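Side-chain contacts in endo-1,3-beta-glucanase, family GH16 (Zobellia galactanivorans, PDB 4CRQ), which probably hydrolyses internal beta-1,3-glucosidic bonds of laminarin and related glucans, the piece in the crystal being its family 16 catalytic module: residues 196-201 against 227-232; 124-129 against 151-156; 146-151 against 170-175. The protein carries 1 engineered substitution. All coordinates share one frame; numbering follows the deposited sequence.

In the fold
All three contacts belong to the beta-sandwich of the family 16 catalytic module. Along the chain, interactions 2 and 3 come first and alternate their segments, sharing Ser151; both are complete before interaction 1 opens. Interactions 2 and 3 are neighbours, their centres about 9 Å apart, joined where strands 127-135 and 141-149 pair: Val148 N lies 3.0 Å from Thr128 O, a probable hydrogen bond. Interaction 1 has its centre about 21 Å from that of interaction 2 and 18 Å from that of interaction 3, without touching either. It packs the two layers together in the interior; interaction 3 also lies between them, nearer an edge, with interaction 2 beside it where the chain changes layer.

Interaction 1: residues 196-201 against 227-232; sequences FFILLN and VRVYQK
Ile198 sends its CD1 methyl across the interior to two valines, with Val229 CG2 at 3.8 Å and Val227 CG1 at 4.2 Å. Its CG1 branch stands anti to the carbonyl carbon (chi1 -65°) and runs on extended, which carries CD1 well away from its own strand; the side chain slides past that of Val229 in the opposite direction. A long branched aliphatic suits this place, because the backbones themselves are widely separated. Behind Ile198, its backbone N is bonded to Thr71 OG1.

Leu199 turns to the other face of the strand and packs on Trp99, Arg68 and Lys70. The alternation is that of any strand; here one face looks into the jelly-roll sandwich of family 16, with strand 196-204 in one layer and strand 220-231 in the other, their short segments 10.4 Å apart and running at 159°, nearly antiparallel. No hydrogen bond links them, and apolar side chains fill the gap.

Leu200 returns to the interior and meets Val227 tip to tip, CD1 against CG2 at 3.9 Å. The compact valine thus offers one methyl to Leu200 and the other to Ile198. Next to it, Arg228 points away from this interior and salt-bridges Glu10, a ligand of the calcium ion. Asn201, on the same face as Leu199, accepts a hydrogen bond at OD1 from Trp99 NE1.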
# COMPACT_ATOMS: atom_id res chain seq x y z
N PHE A 196 10.40 -6.40 -6.15
CA PHE A 196 9.01 -6.11 -5.76
C PHE A 196 8.49 -4.88 -6.51
O PHE A 196 9.26 -3.95 -6.75
CB PHE A 196 8.89 -5.81 -4.24
CG PHE A 196 8.93 -7.04 -3.31
CD1 PHE A 196 9.97 -7.98 -3.34
CD2 PHE A 196 7.90 -7.21 -2.38
CE1 PHE A 196 9.95 -9.07 -2.47
CE2 PHE A 196 7.87 -8.29 -1.50
CZ PHE A 196 8.91 -9.23 -1.54
N PHE A 197 7.21 -4.86 -6.88
CA PHE A 197 6.58 -3.68 -7.49
C PHE A 197 5.75 -2.94 -6.40
O PHE A 197 5.48 -3.52 -5.32
CB PHE A 197 5.75 -4.03 -8.73
CG PHE A 197 4.62 -5.01 -8.48
CD1 PHE A 197 3.33 -4.56 -8.08
CD2 PHE A 197 4.82 -6.40 -8.66
CE1 PHE A 197 2.28 -5.47 -7.87
CE2 PHE A 197 3.76 -7.32 -8.44
CZ PHE A 197 2.50 -6.84 -8.04
N ILE A 198 5.35 -1.70 -6.67
CA ILE A 198 4.63 -0.85 -5.70
C ILE A 198 3.12 -0.77 -6.01
O ILE A 198 2.74 -0.79 -7.22
CB ILE A 198 5.26 0.56 -5.74
CG1 ILE A 198 6.72 0.50 -5.24
CG2 ILE A 198 4.47 1.57 -4.86
CD1 ILE A 198 7.56 1.76 -5.49
N LEU A 199 2.30 -0.65 -4.95
CA LEU A 199 0.85 -0.46 -5.08
C LEU A 199 0.39 0.67 -4.18
O LEU A 199 0.96 0.91 -3.09
CB LEU A 199 0.07 -1.73 -4.67
CG LEU A 199 0.44 -3.04 -5.40
CD1 LEU A 199 1.44 -3.86 -4.60
CD2 LEU A 199 -0.80 -3.89 -5.64
N LEU A 200 -0.65 1.37 -4.66
CA LEU A 200 -1.40 2.36 -3.89
C LEU A 200 -2.86 2.06 -4.07
O LEU A 200 -3.32 1.80 -5.20
CB LEU A 200 -1.11 3.78 -4.40
CG LEU A 200 0.25 4.37 -4.03
CD1 LEU A 200 0.47 5.59 -4.91
CD2 LEU A 200 0.35 4.73 -2.55
N ASN A 201 -3.63 2.13 -2.99
CA ASN A 201 -5.09 1.94 -3.10
C ASN A 201 -5.82 2.50 -1.92
O ASN A 201 -5.20 2.81 -0.88
CB ASN A 201 -5.46 0.43 -3.21
CG ASN A 201 -5.24 -0.32 -1.88
OD1 ASN A 201 -4.09 -0.60 -1.53
ND2 ASN A 201 -6.31 -0.62 -1.14
N VAL A 227 5.72 9.50 -4.89
CA VAL A 227 6.33 8.24 -4.45
C VAL A 227 7.80 8.35 -4.92
O VAL A 227 8.04 8.73 -6.08
CB VAL A 227 5.69 6.98 -5.06
CG1 VAL A 227 6.42 5.71 -4.57
CG2 VAL A 227 4.18 6.91 -4.74
N ARG A 228 8.77 8.03 -4.05
CA ARG A 228 10.19 8.08 -4.41
C ARG A 228 10.89 6.83 -3.94
O ARG A 228 10.56 6.28 -2.85
CB ARG A 228 10.89 9.32 -3.83
CG ARG A 228 10.40 10.64 -4.40
CD ARG A 228 10.97 11.82 -3.64
NE ARG A 228 10.41 13.08 -4.15
CZ ARG A 228 10.53 14.27 -3.57
NH1 ARG A 228 11.20 14.42 -2.41
NH2 ARG A 228 9.97 15.33 -4.16
N VAL A 229 11.85 6.37 -4.76
CA VAL A 229 12.67 5.21 -4.40
C VAL A 229 14.12 5.61 -4.51
O VAL A 229 14.54 6.11 -5.57
CB VAL A 229 12.40 3.96 -5.29
CG1 VAL A 229 13.36 2.81 -4.94
CG2 VAL A 229 10.94 3.53 -5.15
N TYR A 230 14.87 5.41 -3.44
CA TYR A 230 16.30 5.62 -3.39
C TYR A 230 17.00 4.28 -3.21
O TYR A 230 16.46 3.39 -2.53
CB TYR A 230 16.68 6.48 -2.19
CG TYR A 230 16.14 7.88 -2.19
CD1 TYR A 230 14.82 8.15 -1.71
CD2 TYR A 230 16.92 8.97 -2.69
CE1 TYR A 230 14.31 9.45 -1.72
CE2 TYR A 230 16.41 10.28 -2.70
CZ TYR A 230 15.11 10.51 -2.21
OH TYR A 230 14.61 11.80 -2.23
N GLN A 231 18.19 4.12 -3.79
CA GLN A 231 18.98 2.90 -3.56
C GLN A 231 20.42 3.29 -3.30
O GLN A 231 20.87 4.35 -3.76
CB GLN A 231 18.89 1.92 -4.73
CG GLN A 231 17.56 1.17 -4.80
CD GLN A 231 17.45 0.32 -6.05
OE1 GLN A 231 18.01 0.67 -7.10
NE2 GLN A 231 16.75 -0.79 -5.95
N LYS A 232 21.13 2.43 -2.56
CA LYS A 232 22.54 2.64 -2.24
C LYS A 232 23.31 1.60 -3.01
O LYS A 232 24.34 1.91 -3.58
CB LYS A 232 22.80 2.60 -0.72
CG LYS A 232 22.40 1.33 0.02
CD LYS A 232 22.62 1.43 1.51
CE LYS A 232 22.20 0.14 2.20
NZ LYS A 232 22.44 0.18 3.67

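Interaction 2: residues 124-129 against 151-156; sequences NALQTH and SDPGQY
Leu126 and Pro153 supply the apolar part of the contact, with Leu126 CD2 lying 3.8 Å from Pro153 CD. The two side chains cross at about a right angle, so a methyl of the leucine rests against one corner of the ring. Leu126 holds CG anti to its carbonyl carbon (chi1 -66°), and the branch reaches over to the loop although the first bond of the side chain does not point there. Leucine has the length for this; the rigid ring gives it a firm surface.

Contacts between carbon and carbonyl oxygen come next. The same CD2 approaches Ser151 O at 3.6 Å, while Pro153 CG stands 4.1 Å from Ala125 O. Neither is a hydrogen bond, and Ala125 O accepts instead from Arg121 NE.

No hydrogen bond crosses between 124-129 and 151-156; two within 152-155 fix the shape of the loop. Gly154 N donates to Asp152 OD1 over 3.0 Å, meeting the oxygen from above the carboxylate plane with a bent angle of 132°. This closes an Asx turn. Gln155 N binds Asp152 O at 3.1 Å, closing a type I turn whose second position suits the fixed phi of Pro153. Gly154, with no side chain, lets the Asp152 carboxylate lie close over its backbone N.

In 124-129, Leu126 is the centre of an inverse gamma turn just before strand 127-135. The contact sets this turn against the loop by which the chain passes from strand 141-149 in one layer of the jelly roll to strand 156-163 in the other.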
# COMPACT_ATOMS: atom_id res chain seq x y z
N ASN A 124 -11.00 5.38 11.69
CA ASN A 124 -10.52 6.67 12.21
C ASN A 124 -9.31 6.52 13.14
O ASN A 124 -9.03 7.44 13.94
CB ASN A 124 -11.66 7.40 12.97
CG ASN A 124 -12.80 7.82 12.06
OD1 ASN A 124 -12.61 8.63 11.16
ND2 ASN A 124 -13.99 7.28 12.30
N ALA A 125 -8.60 5.39 13.03
CA ALA A 125 -7.49 5.07 13.97
C ALA A 125 -6.41 6.16 13.97
O ALA A 125 -6.05 6.69 12.91
CB ALA A 125 -6.87 3.70 13.65
N LEU A 126 -5.91 6.51 15.15
CA LEU A 126 -4.85 7.54 15.19
C LEU A 126 -3.46 6.87 15.20
O LEU A 126 -2.56 7.22 15.96
CB LEU A 126 -5.10 8.58 16.30
CG LEU A 126 -6.34 9.49 16.14
CD1 LEU A 126 -6.41 10.46 17.31
CD2 LEU A 126 -6.40 10.26 14.79
N GLN A 127 -3.32 5.89 14.32
CA GLN A 127 -2.11 5.13 14.14
C GLN A 127 -2.10 4.50 12.77
O GLN A 127 -3.16 4.32 12.14
CB GLN A 127 -2.00 4.03 15.19
CG GLN A 127 -3.22 3.13 15.25
CD GLN A 127 -3.24 2.23 16.44
OE1 GLN A 127 -2.43 2.35 17.37
NE2 GLN A 127 -4.18 1.31 16.44
N THR A 128 -0.91 4.16 12.31
CA THR A 128 -0.76 3.50 11.03
C THR A 128 0.10 2.27 11.27
O THR A 128 0.78 2.17 12.30
CB THR A 128 -0.12 4.41 9.95
OG1 THR A 128 1.19 4.82 10.39
CG2 THR A 128 -1.01 5.66 9.64
N HIS A 129 0.06 1.34 10.31
CA HIS A 129 0.76 0.06 10.43
C HIS A 129 1.78 -0.19 9.36
O HIS A 129 1.73 0.42 8.29
CB HIS A 129 -0.26 -1.05 10.40
CG HIS A 129 -1.26 -1.01 11.55
ND1 HIS A 129 -1.23 -1.89 12.56
CD2 HIS A 129 -2.33 -0.14 11.82
CE1 HIS A 129 -2.24 -1.62 13.43
NE2 HIS A 129 -2.90 -0.54 12.98
N SER A 151 -0.76 11.52 15.17
CA SER A 151 -1.74 12.47 15.75
C SER A 151 -2.85 12.95 14.79
O SER A 151 -4.05 12.95 15.14
CB SER A 151 -1.04 13.70 16.36
OG SER A 151 0.03 13.37 17.23
N ASP A 152 -2.43 13.38 13.60
CA ASP A 152 -3.36 13.85 12.60
C ASP A 152 -3.00 13.24 11.24
O ASP A 152 -2.21 13.85 10.46
CB ASP A 152 -3.39 15.38 12.48
CG ASP A 152 -4.58 15.87 11.61
OD1 ASP A 152 -5.26 15.07 10.89
OD2 ASP A 152 -4.84 17.10 11.63
N PRO A 153 -3.57 12.06 10.92
CA PRO A 153 -3.22 11.42 9.64
C PRO A 153 -3.76 12.18 8.44
O PRO A 153 -3.37 11.90 7.30
CB PRO A 153 -3.90 10.06 9.74
CG PRO A 153 -3.98 9.80 11.18
CD PRO A 153 -4.37 11.15 11.76
N GLY A 154 -4.65 13.15 8.70
CA GLY A 154 -5.17 14.05 7.65
C GLY A 154 -4.17 15.09 7.15
O GLY A 154 -4.40 15.69 6.07
N GLN A 155 -3.12 15.33 7.93
CA GLN A 155 -2.00 16.12 7.45
C GLN A 155 -1.08 15.23 6.61
O GLN A 155 -1.20 13.98 6.67
CB GLN A 155 -1.18 16.63 8.63
CG GLN A 155 -1.94 17.63 9.51
CD GLN A 155 -1.24 17.89 10.84
OE1 GLN A 155 -0.19 17.31 11.11
NE2 GLN A 155 -1.83 18.76 11.69
N TYR A 156 -0.17 15.85 5.84
CA TYR A 156 0.86 15.04 5.16
C TYR A 156 1.83 14.43 6.18
O TYR A 156 2.21 15.08 7.17
CB TYR A 156 1.66 15.83 4.13
CG TYR A 156 0.85 16.11 2.90
CD1 TYR A 156 0.73 15.14 1.87
CD2 TYR A 156 0.19 17.35 2.74
CE1 TYR A 156 -0.03 15.39 0.73
CE2 TYR A 156 -0.56 17.62 1.61
CZ TYR A 156 -0.68 16.66 0.60
OH TYR A 156 -1.43 17.01 -0.51

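Interaction 3: residues 146-151 against 170-175; sequences DDVGVS and WFVDGQ
Val148 and Val172 face each other between the two layers of the jelly-roll beta-sandwich, near its edge: the first sits on strand 141-149, the second at the end of strand 167-172, where the tight turn of a beta hairpin begins. Val148 CG1 comes within 3.6 Å of Val172 CG2, and the side chains cross obliquely. Val148 places CG1 between its backbone N and carbonyl carbon (chi1 61°), which leaves CG2 anti to the backbone N; the two methyls spread apart and serve different partners. A beta-branched residue suits both strands, being at home in the extended backbone while offering two methyls close to the main chain.

Val172 uses its second methyl as well. CG1 lies 4.1 Å from CG2 of Val150, a buried residue just past the strand, whose own side chain also packs on Thr128 and His157. Val172 therefore sits against two valines spaced two residues apart along the opposing segment.

The hairpin's strands 167-172 and 175-181 are joined by a type I' turn from Val172 to Gln175, closed in both directions by backbone bonds: Gln175 N to Val172 O at 2.8 Å and Val172 N to Gln175 O at 3.1 Å. Asp173 and Gly174 both have positive phi: glycine adopts it easily, and aspartate tolerates the left-handed region better than most residues. The Asp173 carboxylate is tied to the neighbouring strand, OD2 bonding His157 ND1 and OD1 the backbone N of Ile158.

Gln175 lies at the exposed end of the contact. Its chain is extended through CG and CD (chi1 175°), long enough to span the gap between layers, and its polar end suits a place open to solvent. At its tip, the amide nitrogen NE2 rests 3.5 Å from the CG2 methyl of Val148.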
# COMPACT_ATOMS: atom_id res chain seq x y z
N ASP A 146 3.66 -4.08 13.12
CA ASP A 146 3.57 -3.21 14.29
C ASP A 146 2.88 -1.90 13.85
O ASP A 146 2.60 -1.68 12.64
CB ASP A 146 4.97 -2.99 14.93
CG ASP A 146 4.92 -2.80 16.43
OD1 ASP A 146 3.90 -2.31 16.94
OD2 ASP A 146 5.91 -3.14 17.11
N ASP A 147 2.60 -1.03 14.81
CA ASP A 147 1.95 0.25 14.49
C ASP A 147 2.62 1.38 15.23
O ASP A 147 3.45 1.15 16.11
CB ASP A 147 0.41 0.20 14.74
CG ASP A 147 0.01 -0.27 16.14
OD1 ASP A 147 0.82 -0.28 17.09
OD2 ASP A 147 -1.18 -0.64 16.30
N VAL A 148 2.27 2.60 14.86
CA VAL A 148 2.81 3.80 15.48
C VAL A 148 1.70 4.84 15.54
O VAL A 148 0.88 4.94 14.60
CB VAL A 148 4.07 4.34 14.72
CG1 VAL A 148 3.79 4.74 13.26
CG2 VAL A 148 4.74 5.49 15.50
N GLY A 149 1.67 5.61 16.62
CA GLY A 149 0.69 6.69 16.75
C GLY A 149 0.98 7.79 15.73
O GLY A 149 2.14 8.17 15.54
N VAL A 150 -0.07 8.29 15.07
CA VAL A 150 0.03 9.41 14.13
C VAL A 150 -1.10 10.35 14.58
O VAL A 150 -2.28 10.01 14.36
CB VAL A 150 -0.09 8.95 12.65
CG1 VAL A 150 -0.08 10.16 11.69
CG2 VAL A 150 1.00 7.95 12.27
N SER A 151 -0.76 11.52 15.17
CA SER A 151 -1.74 12.47 15.75
C SER A 151 -2.85 12.95 14.79
O SER A 151 -4.05 12.95 15.14
CB SER A 151 -1.04 13.70 16.36
OG SER A 151 0.03 13.37 17.23
N TRP A 170 10.68 0.13 9.16
CA TRP A 170 9.57 1.04 8.84
C TRP A 170 9.71 2.34 9.60
O TRP A 170 10.18 2.35 10.75
CB TRP A 170 8.22 0.44 9.21
CG TRP A 170 7.75 -0.70 8.36
CD1 TRP A 170 6.79 -0.67 7.35
CD2 TRP A 170 8.19 -2.10 8.43
NE1 TRP A 170 6.62 -1.91 6.80
CE2 TRP A 170 7.43 -2.82 7.40
CE3 TRP A 170 9.12 -2.81 9.22
CZ2 TRP A 170 7.60 -4.19 7.18
CZ3 TRP A 170 9.28 -4.18 8.99
CH2 TRP A 170 8.54 -4.86 7.99
N PHE A 171 9.25 3.42 8.96
CA PHE A 171 9.31 4.77 9.51
C PHE A 171 8.08 5.58 9.17
O PHE A 171 7.48 5.37 8.09
CB PHE A 171 10.51 5.54 8.92
CG PHE A 171 11.85 4.81 9.02
CD1 PHE A 171 12.22 3.86 8.04
CD2 PHE A 171 12.74 5.06 10.08
CE1 PHE A 171 13.45 3.19 8.12
CE2 PHE A 171 13.97 4.38 10.16
CZ PHE A 171 14.32 3.45 9.19
N VAL A 172 7.71 6.48 10.08
CA VAL A 172 6.73 7.52 9.79
C VAL A 172 7.48 8.76 10.18
O VAL A 172 7.97 8.83 11.33
CB VAL A 172 5.37 7.40 10.53
CG1 VAL A 172 4.51 8.66 10.28
CG2 VAL A 172 4.64 6.15 10.08
N ASP A 173 7.59 9.71 9.24
CA ASP A 173 8.30 10.97 9.47
C ASP A 173 9.71 10.72 10.06
O ASP A 173 10.19 11.48 10.93
CB ASP A 173 7.46 11.87 10.41
CG ASP A 173 6.20 12.44 9.73
OD1 ASP A 173 6.16 12.59 8.48
OD2 ASP A 173 5.24 12.74 10.48
N GLY A 174 10.37 9.65 9.60
CA GLY A 174 11.71 9.31 10.07
C GLY A 174 11.81 8.57 11.38
O GLY A 174 12.92 8.23 11.79
N GLN A 175 10.68 8.31 12.04
CA GLN A 175 10.68 7.61 13.32
C GLN A 175 10.48 6.12 13.06
O GLN A 175 9.44 5.72 12.53
CB GLN A 175 9.59 8.16 14.24
CG GLN A 175 9.43 7.40 15.55
CD GLN A 175 8.39 8.03 16.45
OE1 GLN A 175 8.43 9.24 16.72
NE2 GLN A 175 7.45 7.23 16.92